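Local structure of type I site-specific restriction-modification system, R (Restriction) subunit (Vibrio vulnificus, 3H1T) at residues D261-I266 against I277-Y282; R200-M205 against D348-F353; R180-I185 against P356-S361; L164-S169 against A225-T230. The protein probably drives ATP-dependent DNA translocation and restriction as the R subunit of a type I enzyme, here a fragment with its two helicase-like motor domains and the region preceding them. One frame throughout, in Å; residues are numbered along the deposited sequence.

Overall arrangement
From the N terminus, contact 4 opens first, at 164-169, followed by contact 3 at 180-185, the start of helix 181-195, and contact 2 at strand 200-205. Contact 4 closes on 225-230, tying short helix 164-167 to the turn after helix 211-224, and so crosses both contact 3 and contact 2. Contact 1, a short parallel strand pair of 261-266 with 277-282, comes next and lies within the spans of both. Contact 2 then closes on 348-353, the end of helix 347-352, and contact 3 closes last, on 356-361 with its strand 358-360. Contact 1 forms one edge of the seven-stranded parallel sheet; contacts 2 and 3 touch each other and build its other end.

Contact 1. Residues D261-I266 against I277-Y282; sequences DARHKI and IYFAIY
Arg263, His264 and Lys265 pair in parallel with Ile277, Tyr278 and Phe279, their strand directions 21° apart. Ile277 N gives a short, straight bond to Ala262 O (2.6 Å). His264 N reaches Ile277 O only weakly, and Phe279 N then bonds to His264 O at 3.0 Å. Ile266 N completes the ladder, meeting Phe279 O at the same 3.0 Å.

On the face that carries Arg263, Lys265, Ile277 and Phe279, the methylene CG of Arg263 comes in the plane of the phenyl ring to its edge, 3.9 Å from Phe279 CE1. An aliphatic stem that ends in a charge suits this half-open margin: the carbon part packs while the guanidinium leads away. Strand 263-265 is the outermost strand of the parallel sheet of the first RecA-like domain, and 277-281 continues the sheet inward to strand 238-242.

On the other face CG of His264 stands anti to its backbone N (chi1 -175°), and CD2 of the imidazole lies 3.6 Å from Tyr278 CE2, the rings steeply inclined at 82°. Tyr278 OH is held by Val272 O. Further along, the small methyl of Ala280 accepts the tip of a branched neighbour, Ile266 CD1 lying 3.5 Å from Ala280 CB, and both side chains also rest on Leu239.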
# COMPACT_ATOMS: atom_id res chain seq x y z
N ASP A 261 -3.80 -13.77 -23.99
CA ASP A 261 -4.80 -14.32 -24.90
C ASP A 261 -6.07 -14.72 -24.20
O ASP A 261 -7.04 -15.13 -24.85
CB ASP A 261 -4.18 -15.47 -25.67
CG ASP A 261 -3.01 -15.02 -26.53
OD1 ASP A 261 -2.14 -14.27 -26.02
OD2 ASP A 261 -2.96 -15.41 -27.73
N ALA A 262 -6.05 -14.61 -22.88
CA ALA A 262 -7.24 -14.85 -22.09
C ALA A 262 -7.59 -13.38 -21.85
O ALA A 262 -8.73 -13.00 -21.58
CB ALA A 262 -6.85 -15.55 -20.78
N ARG A 263 -6.55 -12.57 -22.01
CA ARG A 263 -6.55 -11.13 -21.86
C ARG A 263 -7.26 -10.37 -22.98
O ARG A 263 -7.20 -10.77 -24.15
CB ARG A 263 -5.11 -10.62 -21.79
CG ARG A 263 -4.34 -10.99 -20.52
CD ARG A 263 -2.97 -10.32 -20.54
NE ARG A 263 -2.09 -10.86 -21.58
CZ ARG A 263 -0.91 -10.34 -21.91
NH1 ARG A 263 -0.46 -9.25 -21.28
NH2 ARG A 263 -0.17 -10.89 -22.86
N HIS A 264 -7.92 -9.28 -22.60
CA HIS A 264 -8.62 -8.45 -23.55
C HIS A 264 -8.92 -7.06 -22.99
O HIS A 264 -9.57 -6.92 -21.95
CB HIS A 264 -9.94 -9.09 -23.99
CG HIS A 264 -10.64 -8.31 -25.06
ND1 HIS A 264 -10.11 -8.16 -26.32
CD2 HIS A 264 -11.77 -7.57 -25.03
CE1 HIS A 264 -10.89 -7.36 -27.03
NE2 HIS A 264 -11.90 -6.99 -26.27
N LYS A 265 -8.46 -6.02 -23.68
CA LYS A 265 -8.76 -4.68 -23.22
C LYS A 265 -9.99 -4.23 -23.99
O LYS A 265 -10.12 -4.51 -25.19
CB LYS A 265 -7.59 -3.72 -23.50
CG LYS A 265 -7.56 -2.54 -22.55
CD LYS A 265 -6.99 -1.29 -23.21
CE LYS A 265 -5.54 -1.46 -23.65
NZ LYS A 265 -5.08 -0.25 -24.40
N ILE A 266 -10.90 -3.56 -23.32
CA ILE A 266 -12.08 -3.10 -24.01
C ILE A 266 -11.73 -1.71 -24.53
O ILE A 266 -11.58 -0.77 -23.74
CB ILE A 266 -13.28 -3.05 -23.06
CG1 ILE A 266 -13.17 -4.17 -22.03
CG2 ILE A 266 -14.57 -3.30 -23.83
CD1 ILE A 266 -14.30 -4.17 -21.05
N ILE A 277 -10.06 -12.71 -19.35
CA ILE A 277 -9.61 -11.66 -18.44
C ILE A 277 -9.68 -10.29 -19.13
O ILE A 277 -8.89 -10.01 -20.04
CB ILE A 277 -8.16 -11.91 -17.94
CG1 ILE A 277 -8.17 -12.92 -16.79
CG2 ILE A 277 -7.52 -10.61 -17.48
CD1 ILE A 277 -8.58 -14.33 -17.20
N TYR A 278 -10.60 -9.45 -18.66
CA TYR A 278 -10.81 -8.12 -19.23
C TYR A 278 -10.29 -6.92 -18.43
O TYR A 278 -10.31 -6.93 -17.19
CB TYR A 278 -12.29 -7.89 -19.50
CG TYR A 278 -12.90 -8.87 -20.47
CD1 TYR A 278 -13.19 -10.18 -20.07
CD2 TYR A 278 -13.21 -8.49 -21.77
CE1 TYR A 278 -13.79 -11.07 -20.96
CE2 TYR A 278 -13.80 -9.38 -22.67
CZ TYR A 278 -14.09 -10.67 -22.25
OH TYR A 278 -14.71 -11.53 -23.13
N PHE A 279 -9.84 -5.89 -19.14
CA PHE A 279 -9.35 -4.67 -18.52
C PHE A 279 -10.15 -3.53 -19.15
O PHE A 279 -10.50 -3.60 -20.33
CB PHE A 279 -7.86 -4.45 -18.82
CG PHE A 279 -6.98 -5.62 -18.46
CD1 PHE A 279 -6.80 -6.67 -19.35
CD2 PHE A 279 -6.33 -5.65 -17.23
CE1 PHE A 279 -5.96 -7.75 -19.02
CE2 PHE A 279 -5.50 -6.72 -16.88
CZ PHE A 279 -5.31 -7.78 -17.78
N ALA A 280 -10.45 -2.50 -18.38
CA ALA A 280 -11.21 -1.37 -18.91
C ALA A 280 -11.05 -0.11 -18.08
O ALA A 280 -10.99 -0.15 -16.84
CB ALA A 280 -12.70 -1.76 -19.01
N ILE A 281 -10.96 1.02 -18.76
CA ILE A 281 -10.84 2.32 -18.11
C ILE A 281 -12.24 2.91 -18.19
O ILE A 281 -12.93 2.73 -19.20
CB ILE A 281 -9.81 3.21 -18.86
CG1 ILE A 281 -8.42 3.05 -18.23
CG2 ILE A 281 -10.23 4.68 -18.79
CD1 ILE A 281 -7.82 1.66 -18.37
N TYR A 282 -12.68 3.60 -17.15
CA TYR A 282 -14.02 4.18 -17.13
C TYR A 282 -14.40 4.91 -18.44
O TYR A 282 -15.51 4.76 -18.93
CB TYR A 282 -14.17 5.14 -15.94
CG TYR A 282 -13.98 4.47 -14.58
CD1 TYR A 282 -14.88 3.51 -14.11
CD2 TYR A 282 -12.89 4.80 -13.77
CE1 TYR A 282 -14.70 2.90 -12.85
CE2 TYR A 282 -12.70 4.20 -12.52
CZ TYR A 282 -13.61 3.25 -12.07
OH TYR A 282 -13.44 2.65 -10.83

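Contact 2. Residues R200-M205 against D348-F353; sequences RSLITM and DTYRYF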
# COMPACT_ATOMS: atom_id res chain seq x y z
N ARG A 200 -19.37 -8.90 -2.02
CA ARG A 200 -18.95 -7.50 -1.99
C ARG A 200 -17.86 -7.31 -0.92
O ARG A 200 -18.18 -7.25 0.27
CB ARG A 200 -20.21 -6.66 -1.66
CG ARG A 200 -20.32 -5.23 -2.24
CD ARG A 200 -20.96 -5.17 -3.65
NE ARG A 200 -22.43 -5.12 -3.70
CZ ARG A 200 -23.20 -4.15 -3.19
NH1 ARG A 200 -22.67 -3.12 -2.56
NH2 ARG A 200 -24.53 -4.20 -3.34
N SER A 201 -16.58 -7.22 -1.31
CA SER A 201 -15.50 -7.04 -0.32
C SER A 201 -14.58 -5.82 -0.55
O SER A 201 -14.32 -5.43 -1.69
CB SER A 201 -14.58 -8.27 -0.26
OG SER A 201 -15.29 -9.49 -0.33
N LEU A 202 -14.06 -5.26 0.54
CA LEU A 202 -13.18 -4.11 0.43
C LEU A 202 -11.77 -4.36 1.01
O LEU A 202 -11.61 -5.06 2.01
CB LEU A 202 -13.80 -2.90 1.13
CG LEU A 202 -13.09 -1.56 0.94
CD1 LEU A 202 -12.98 -1.25 -0.56
CD2 LEU A 202 -13.86 -0.46 1.67
N ILE A 203 -10.76 -3.79 0.35
CA ILE A 203 -9.37 -3.91 0.77
C ILE A 203 -8.77 -2.51 0.76
O ILE A 203 -8.86 -1.81 -0.24
CB ILE A 203 -8.54 -4.75 -0.20
CG1 ILE A 203 -9.21 -6.10 -0.43
CG2 ILE A 203 -7.15 -4.95 0.36
CD1 ILE A 203 -8.64 -6.88 -1.58
N THR A 204 -8.18 -2.10 1.87
CA THR A 204 -7.55 -0.79 1.95
C THR A 204 -6.04 -0.96 2.05
O THR A 204 -5.53 -1.63 2.95
CB THR A 204 -8.03 0.00 3.19
OG1 THR A 204 -9.46 0.05 3.19
CG2 THR A 204 -7.48 1.42 3.15
N MSE A 205 -5.34 -0.37 1.09
CA MSE A 205 -3.89 -0.45 1.06
C MSE A 205 -3.33 0.92 0.70
O MSE A 205 -3.78 1.55 -0.26
CB MSE A 205 -3.43 -1.48 0.02
CG MSE A 205 -3.66 -2.95 0.37
SE MSE A 205 -3.12 -4.14 -1.08
CE MSE A 205 -1.26 -4.33 -0.63
N ASP A 348 -19.50 6.58 1.59
CA ASP A 348 -20.27 5.79 0.62
C ASP A 348 -19.52 4.55 0.12
O ASP A 348 -20.14 3.52 -0.20
CB ASP A 348 -20.71 6.64 -0.57
CG ASP A 348 -21.84 7.60 -0.20
OD1 ASP A 348 -22.39 7.47 0.92
OD2 ASP A 348 -22.18 8.47 -1.05
N THR A 349 -18.20 4.63 0.06
CA THR A 349 -17.42 3.49 -0.37
C THR A 349 -17.50 2.38 0.64
O THR A 349 -17.70 1.22 0.28
CB THR A 349 -15.96 3.88 -0.58
OG1 THR A 349 -15.86 4.59 -1.82
CG2 THR A 349 -15.08 2.63 -0.64
N TYR A 350 -17.35 2.72 1.92
CA TYR A 350 -17.40 1.72 2.98
C TYR A 350 -18.81 1.23 3.23
O TYR A 350 -19.01 0.20 3.89
CB TYR A 350 -16.77 2.27 4.25
CG TYR A 350 -15.27 2.39 4.13
CD1 TYR A 350 -14.68 3.30 3.24
CD2 TYR A 350 -14.42 1.51 4.82
CE1 TYR A 350 -13.30 3.34 3.05
CE2 TYR A 350 -13.05 1.53 4.63
CZ TYR A 350 -12.49 2.44 3.74
OH TYR A 350 -11.13 2.42 3.55
N ARG A 351 -19.80 1.96 2.71
CA ARG A 351 -21.21 1.58 2.85
C ARG A 351 -21.57 0.58 1.76
O ARG A 351 -22.29 -0.39 2.00
CB ARG A 351 -22.11 2.82 2.74
CG ARG A 351 -22.15 3.66 4.00
CD ARG A 351 -22.73 5.05 3.76
NE ARG A 351 -22.84 5.82 4.99
CZ ARG A 351 -22.65 7.13 5.06
NH1 ARG A 351 -22.35 7.81 3.96
NH2 ARG A 351 -22.76 7.77 6.23
N TYR A 352 -21.08 0.81 0.55
CA TYR A 352 -21.36 -0.10 -0.54
C TYR A 352 -20.59 -1.41 -0.43
O TYR A 352 -21.18 -2.48 -0.55
CB TYR A 352 -21.06 0.59 -1.88
CG TYR A 352 -21.41 -0.24 -3.09
CD1 TYR A 352 -20.51 -1.17 -3.62
CD2 TYR A 352 -22.65 -0.09 -3.72
CE1 TYR A 352 -20.84 -1.94 -4.74
CE2 TYR A 352 -22.99 -0.85 -4.84
CZ TYR A 352 -22.10 -1.78 -5.34
OH TYR A 352 -22.48 -2.55 -6.41
N PHE A 353 -19.28 -1.34 -0.18
CA PHE A 353 -18.47 -2.56 -0.08
C PHE A 353 -18.38 -3.13 1.33
O PHE A 353 -18.00 -4.28 1.51
CB PHE A 353 -17.06 -2.31 -0.62
CG PHE A 353 -17.02 -2.04 -2.09
CD1 PHE A 353 -17.15 -3.08 -3.02
CD2 PHE A 353 -16.82 -0.74 -2.57
CE1 PHE A 353 -17.08 -2.82 -4.40
CE2 PHE A 353 -16.75 -0.48 -3.94
CZ PHE A 353 -16.88 -1.52 -4.86
O HOH W 1 -15.68 -5.93 2.79
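Arg200 meets Tyr352 by stacking: NH1 of its guanidinium lies over the middle of the phenol ring, 3.1 Å from Tyr352 CE1, with CZ displaced toward the rim and the two planes 26° apart. This is a cation-pi contact, and the chain reaches it by bending at chi2 and chi3, near +87° and +85°, which place CD and NE. Arginine suits the place because its flat, delocalised charge can lie on an aromatic face. Tyr352 OH is fixed in turn by Gln334 of the neighbouring strand.

The apolar contacts centre on Leu202. Its CD2 methyl sits over the middle of the Tyr350 ring, 3.7 Å from the centroid, in a CH-pi contact, and its CB meets Phe353 CB, also at 3.7 Å. Leucine suits the place because its CD2 branch reaches the Tyr350 face while its CB stays against Phe353.

Polar links join the ends of the contact. Thr204 OG1 lies 2.9 Å from Tyr350 OH, a hydroxyl that is also hydrogen-bonded to Thr340 O. At the other end a water bridges the segments, accepting from Leu202 N at 2.9 Å and donating to Phe353 O at 3.1 Å.

Helix 347-352 thereby covers one face of strand 200-205, while the side chains of Ser201 and Met205 touch helix 181-195 on the other. This is the alpha/beta/alpha layering of a RecA-like motor domain, in which strand 200-205 runs into the P-loop (Walker A) ahead of helix 211-224, consistent with ATP binding.

Contact 3. Residues R180-I185 against P356-S361; sequences RYYQQI and PIYTYS
Tyr182 and Tyr360 lie face to face, their ring centroids 3.6 Å apart and their planes only 4° from parallel. In Tyr182, chi1 (61°) sets CG in the crowded position between backbone N and carbonyl carbon. Beside this pair, CG2 of Ile185 sits over one face of Tyr358, 3.7 Å from the centroid, as a CH-pi contact; the beta-branched methyl presents a compact apolar knob to the flat ring. Tyr358 also reaches the helix by its end, OH lying 3.1 Å from Tyr182 CB. A fourth tyrosine, Tyr181, puts its OH at the edge of the Tyr360 ring, in its plane, 3.7 Å from Tyr360 CE1.

Tyrosine suits positions 181, 182 and 360, which are buried, because the rings pack while the hydroxyls find partners. Arg180 NH1 donates to Tyr182 OH at 2.9 Å, the hydroxyl lying near the guanidinium plane and bonded also to Thr209 O. Tyr181 OH and Tyr360 OH both bond to Asp368 OD2, which joins them to helix 362-368. Met205 packs against the Tyr182 ring as well.

The start of helix 181-195 thus packs nearly antiparallel on strand 358-360, the outermost strand beside 200-205. This is a helix laid on the edge of the parallel sheet of a RecA-like domain, with Tyr182 OH bonded to Thr209 O of the Walker A sequence.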
# COMPACT_ATOMS: atom_id res chain seq x y z
N ARG A 180 4.92 -9.99 -0.78
CA ARG A 180 5.19 -9.69 0.62
C ARG A 180 4.11 -10.27 1.54
O ARG A 180 3.03 -10.64 1.09
CB ARG A 180 5.30 -8.18 0.80
CG ARG A 180 6.44 -7.59 0.01
CD ARG A 180 6.31 -6.10 -0.09
NE ARG A 180 7.44 -5.50 -0.80
CZ ARG A 180 7.55 -4.20 -1.04
NH1 ARG A 180 6.61 -3.36 -0.63
NH2 ARG A 180 8.61 -3.73 -1.70
N TYR A 181 4.42 -10.33 2.83
CA TYR A 181 3.50 -10.87 3.83
C TYR A 181 2.12 -10.23 3.83
O TYR A 181 1.12 -10.94 3.92
CB TYR A 181 4.13 -10.80 5.25
CG TYR A 181 3.94 -9.49 5.99
CD1 TYR A 181 4.86 -8.44 5.87
CD2 TYR A 181 2.83 -9.29 6.82
CE1 TYR A 181 4.67 -7.23 6.55
CE2 TYR A 181 2.64 -8.10 7.51
CZ TYR A 181 3.56 -7.07 7.38
OH TYR A 181 3.36 -5.91 8.08
N TYR A 182 2.04 -8.90 3.72
CA TYR A 182 0.73 -8.25 3.73
C TYR A 182 -0.07 -8.45 2.45
O TYR A 182 -1.29 -8.48 2.48
CB TYR A 182 0.85 -6.76 4.05
CG TYR A 182 1.65 -5.96 3.07
CD1 TYR A 182 3.03 -5.86 3.19
CD2 TYR A 182 1.04 -5.32 1.99
CE1 TYR A 182 3.79 -5.13 2.28
CE2 TYR A 182 1.78 -4.59 1.07
CZ TYR A 182 3.15 -4.50 1.21
OH TYR A 182 3.89 -3.80 0.28
N GLN A 183 0.62 -8.60 1.32
CA GLN A 183 -0.07 -8.83 0.05
C GLN A 183 -0.73 -10.20 0.10
O GLN A 183 -1.81 -10.41 -0.45
CB GLN A 183 0.91 -8.75 -1.11
CG GLN A 183 1.47 -7.36 -1.28
CD GLN A 183 2.59 -7.26 -2.30
OE1 GLN A 183 2.88 -6.17 -2.80
NE2 GLN A 183 3.24 -8.38 -2.59
N GLN A 184 -0.05 -11.13 0.76
CA GLN A 184 -0.56 -12.47 0.91
C GLN A 184 -1.81 -12.47 1.79
O GLN A 184 -2.75 -13.21 1.52
CB GLN A 184 0.51 -13.37 1.50
CG GLN A 184 1.62 -13.73 0.53
CD GLN A 184 2.64 -14.66 1.14
OE1 GLN A 184 2.28 -15.69 1.69
NE2 GLN A 184 3.92 -14.31 1.03
N ILE A 185 -1.82 -11.65 2.85
CA ILE A 185 -2.97 -11.56 3.74
C ILE A 185 -4.14 -11.10 2.89
O ILE A 185 -5.20 -11.71 2.88
CB ILE A 185 -2.78 -10.49 4.86
CG1 ILE A 185 -1.49 -10.75 5.63
CG2 ILE A 185 -3.97 -10.49 5.80
CD1 ILE A 185 -1.37 -12.15 6.11
N PRO A 356 -13.54 -3.17 5.41
CA PRO A 356 -12.38 -3.84 4.81
C PRO A 356 -12.03 -5.19 5.41
O PRO A 356 -12.13 -5.38 6.62
CB PRO A 356 -11.27 -2.80 4.98
CG PRO A 356 -11.67 -2.08 6.26
CD PRO A 356 -13.15 -1.90 6.04
N ILE A 357 -11.63 -6.13 4.56
CA ILE A 357 -11.23 -7.46 5.02
C ILE A 357 -9.78 -7.41 5.50
O ILE A 357 -9.30 -8.30 6.21
CB ILE A 357 -11.44 -8.52 3.90
CG1 ILE A 357 -10.73 -8.12 2.61
CG2 ILE A 357 -12.92 -8.64 3.59
CD1 ILE A 357 -9.28 -8.46 2.58
N TYR A 358 -9.10 -6.33 5.12
CA TYR A 358 -7.72 -6.09 5.49
C TYR A 358 -7.34 -4.64 5.20
O TYR A 358 -7.82 -4.04 4.24
CB TYR A 358 -6.78 -7.03 4.72
CG TYR A 358 -5.34 -6.92 5.14
CD1 TYR A 358 -4.95 -7.18 6.45
CD2 TYR A 358 -4.35 -6.55 4.23
CE1 TYR A 358 -3.61 -7.09 6.84
CE2 TYR A 358 -3.01 -6.45 4.61
CZ TYR A 358 -2.65 -6.72 5.92
OH TYR A 358 -1.33 -6.64 6.30
N THR A 359 -6.49 -4.09 6.07
CA THR A 359 -6.00 -2.73 5.93
C THR A 359 -4.49 -2.70 6.12
O THR A 359 -3.98 -3.17 7.13
CB THR A 359 -6.59 -1.76 7.00
OG1 THR A 359 -8.00 -1.60 6.81
CG2 THR A 359 -5.92 -0.40 6.89
N TYR A 360 -3.77 -2.18 5.14
CA TYR A 360 -2.32 -2.03 5.25
C TYR A 360 -2.09 -0.53 5.14
O TYR A 360 -2.13 0.02 4.05
CB TYR A 360 -1.57 -2.75 4.12
CG TYR A 360 -0.07 -2.81 4.37
CD1 TYR A 360 0.45 -3.56 5.43
CD2 TYR A 360 0.82 -2.07 3.60
CE1 TYR A 360 1.82 -3.56 5.71
CE2 TYR A 360 2.19 -2.06 3.87
CZ TYR A 360 2.68 -2.81 4.93
OH TYR A 360 4.03 -2.79 5.21
N SER A 361 -1.85 0.12 6.28
CA SER A 361 -1.67 1.57 6.34
C SER A 361 -0.32 2.11 5.92
O SER A 361 0.60 1.36 5.60
CB SER A 361 -1.98 2.08 7.75
OG SER A 361 -0.99 1.69 8.68

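Contact 4. Residues L164-S169 against A225-T230; sequences LDTLLS and ARWNRT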
# COMPACT_ATOMS: atom_id res chain seq x y z
N LEU A 164 -11.57 -26.37 -1.58
CA LEU A 164 -10.23 -26.48 -1.03
C LEU A 164 -9.11 -26.26 -2.05
O LEU A 164 -8.06 -25.72 -1.72
CB LEU A 164 -10.03 -27.85 -0.37
CG LEU A 164 -10.84 -28.08 0.90
CD1 LEU A 164 -10.54 -29.46 1.48
CD2 LEU A 164 -10.49 -26.99 1.90
N ASP A 165 -9.33 -26.67 -3.30
CA ASP A 165 -8.29 -26.51 -4.30
C ASP A 165 -8.18 -25.08 -4.81
O ASP A 165 -7.16 -24.71 -5.41
CB ASP A 165 -8.51 -27.45 -5.49
CG ASP A 165 -8.80 -28.88 -5.05
OD1 ASP A 165 -9.98 -29.19 -4.75
OD2 ASP A 165 -7.84 -29.68 -5.01
N THR A 166 -9.22 -24.29 -4.59
CA THR A 166 -9.13 -22.91 -5.02
C THR A 166 -8.40 -22.19 -3.90
O THR A 166 -7.49 -21.41 -4.15
CB THR A 166 -10.51 -22.29 -5.23
OG1 THR A 166 -11.27 -23.13 -6.11
CG2 THR A 166 -10.37 -20.92 -5.89
N LEU A 167 -8.78 -22.50 -2.66
CA LEU A 167 -8.16 -21.88 -1.51
C LEU A 167 -6.66 -22.08 -1.52
O LEU A 167 -5.91 -21.20 -1.10
CB LEU A 167 -8.72 -22.47 -0.21
CG LEU A 167 -8.30 -21.69 1.04
CD1 LEU A 167 -9.22 -20.50 1.19
CD2 LEU A 167 -8.40 -22.56 2.29
N LEU A 168 -6.21 -23.24 -2.02
CA LEU A 168 -4.79 -23.55 -2.06
C LEU A 168 -4.15 -23.36 -3.43
O LEU A 168 -2.96 -23.63 -3.60
CB LEU A 168 -4.53 -24.98 -1.60
CG LEU A 168 -5.01 -25.41 -0.21
CD1 LEU A 168 -4.63 -26.87 0.03
CD2 LEU A 168 -4.40 -24.51 0.87
N SER A 169 -4.93 -22.89 -4.40
CA SER A 169 -4.41 -22.66 -5.75
C SER A 169 -3.13 -21.82 -5.65
O SER A 169 -3.14 -20.75 -5.06
CB SER A 169 -5.49 -21.93 -6.57
OG SER A 169 -5.04 -21.62 -7.88
N ALA A 225 -7.70 -22.22 -11.07
CA ALA A 225 -8.41 -23.23 -10.29
C ALA A 225 -9.77 -23.59 -10.88
O ALA A 225 -10.46 -24.49 -10.38
CB ALA A 225 -8.59 -22.74 -8.86
N ARG A 226 -10.15 -22.89 -11.94
CA ARG A 226 -11.42 -23.11 -12.61
C ARG A 226 -12.60 -22.76 -11.68
O ARG A 226 -13.65 -23.40 -11.73
CB ARG A 226 -11.57 -24.57 -13.07
CG ARG A 226 -10.42 -25.12 -13.90
CD ARG A 226 -10.02 -24.16 -15.01
NE ARG A 226 -9.49 -24.87 -16.18
CZ ARG A 226 -10.23 -25.67 -16.94
NH1 ARG A 226 -11.51 -25.87 -16.65
NH2 ARG A 226 -9.69 -26.29 -17.99
N TRP A 227 -12.41 -21.75 -10.83
CA TRP A 227 -13.47 -21.30 -9.93
C TRP A 227 -14.45 -20.42 -10.69
O TRP A 227 -14.08 -19.75 -11.66
CB TRP A 227 -12.91 -20.47 -8.75
CG TRP A 227 -13.97 -19.61 -8.09
CD1 TRP A 227 -14.85 -19.99 -7.11
CD2 TRP A 227 -14.39 -18.29 -8.50
NE1 TRP A 227 -15.80 -19.01 -6.90
CE2 TRP A 227 -15.54 -17.96 -7.74
CE3 TRP A 227 -13.91 -17.37 -9.45
CZ2 TRP A 227 -16.22 -16.75 -7.91
CZ3 TRP A 227 -14.58 -16.17 -9.61
CH2 TRP A 227 -15.73 -15.87 -8.84
N ASN A 228 -15.70 -20.40 -10.25
CA ASN A 228 -16.69 -19.54 -10.87
C ASN A 228 -18.01 -19.55 -10.12
O ASN A 228 -18.23 -20.40 -9.25
CB ASN A 228 -16.90 -19.89 -12.36
CG ASN A 228 -17.56 -21.24 -12.59
OD1 ASN A 228 -18.43 -21.37 -13.45
ND2 ASN A 228 -17.13 -22.27 -11.83
N ARG A 229 -18.86 -18.59 -10.44
CA ARG A 229 -20.17 -18.43 -9.81
C ARG A 229 -21.12 -19.64 -9.87
O ARG A 229 -21.80 -19.96 -8.88
CB ARG A 229 -20.91 -17.25 -10.44
CG ARG A 229 -20.34 -15.88 -10.15
CD ARG A 229 -21.51 -14.94 -9.93
NE ARG A 229 -22.52 -15.14 -10.97
CZ ARG A 229 -22.67 -14.36 -12.03
NH1 ARG A 229 -21.87 -13.31 -12.19
NH2 ARG A 229 -23.60 -14.63 -12.93
N THR A 230 -21.17 -20.30 -11.02
CA THR A 230 -22.07 -21.44 -11.19
C THR A 230 -21.52 -22.77 -10.68
O THR A 230 -22.29 -23.66 -10.28
CB THR A 230 -22.47 -21.58 -12.66
OG1 THR A 230 -21.30 -21.80 -13.47
CG2 THR A 230 -23.15 -20.30 -13.12
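Ala225 CB faces Thr166 and Ser169 at the end of helix 211-224, where the chain leaves the helix through a Schellman motif. The alanine methyl is small enough to enter between the two: Ala225 CB lies 3.9 Å from Thr166 OG1 and 3.8 Å from Ser169 OG. Ser169 OG stands anti to its backbone N (chi1 177°) and also forms a weak bond with Ser224 OG. The neighbouring Lys221 NZ bonds to Leu167 O and Ser169 O, so the last turns of helix 211-224 hold the end of the short helix 164-167 through hydrogen bonds and packing.

Arg226 follows with positive phi (65°), and two bonds back into the last turn complete the motif. Trp227 then brings the chain back, its CB resting against the methyl of Thr166, 3.9 Å from Thr166 CG2. The indole leads away to pack on Leu222 of helix 211-224 and on Val194 and Leu195 of helix 181-195, a large apolar surface fitting for a buried junction of helices. Further on, Arg229 N sits over one face of that indole, offset toward the rim, and is hydrogen-bonded to Asp304 OD2.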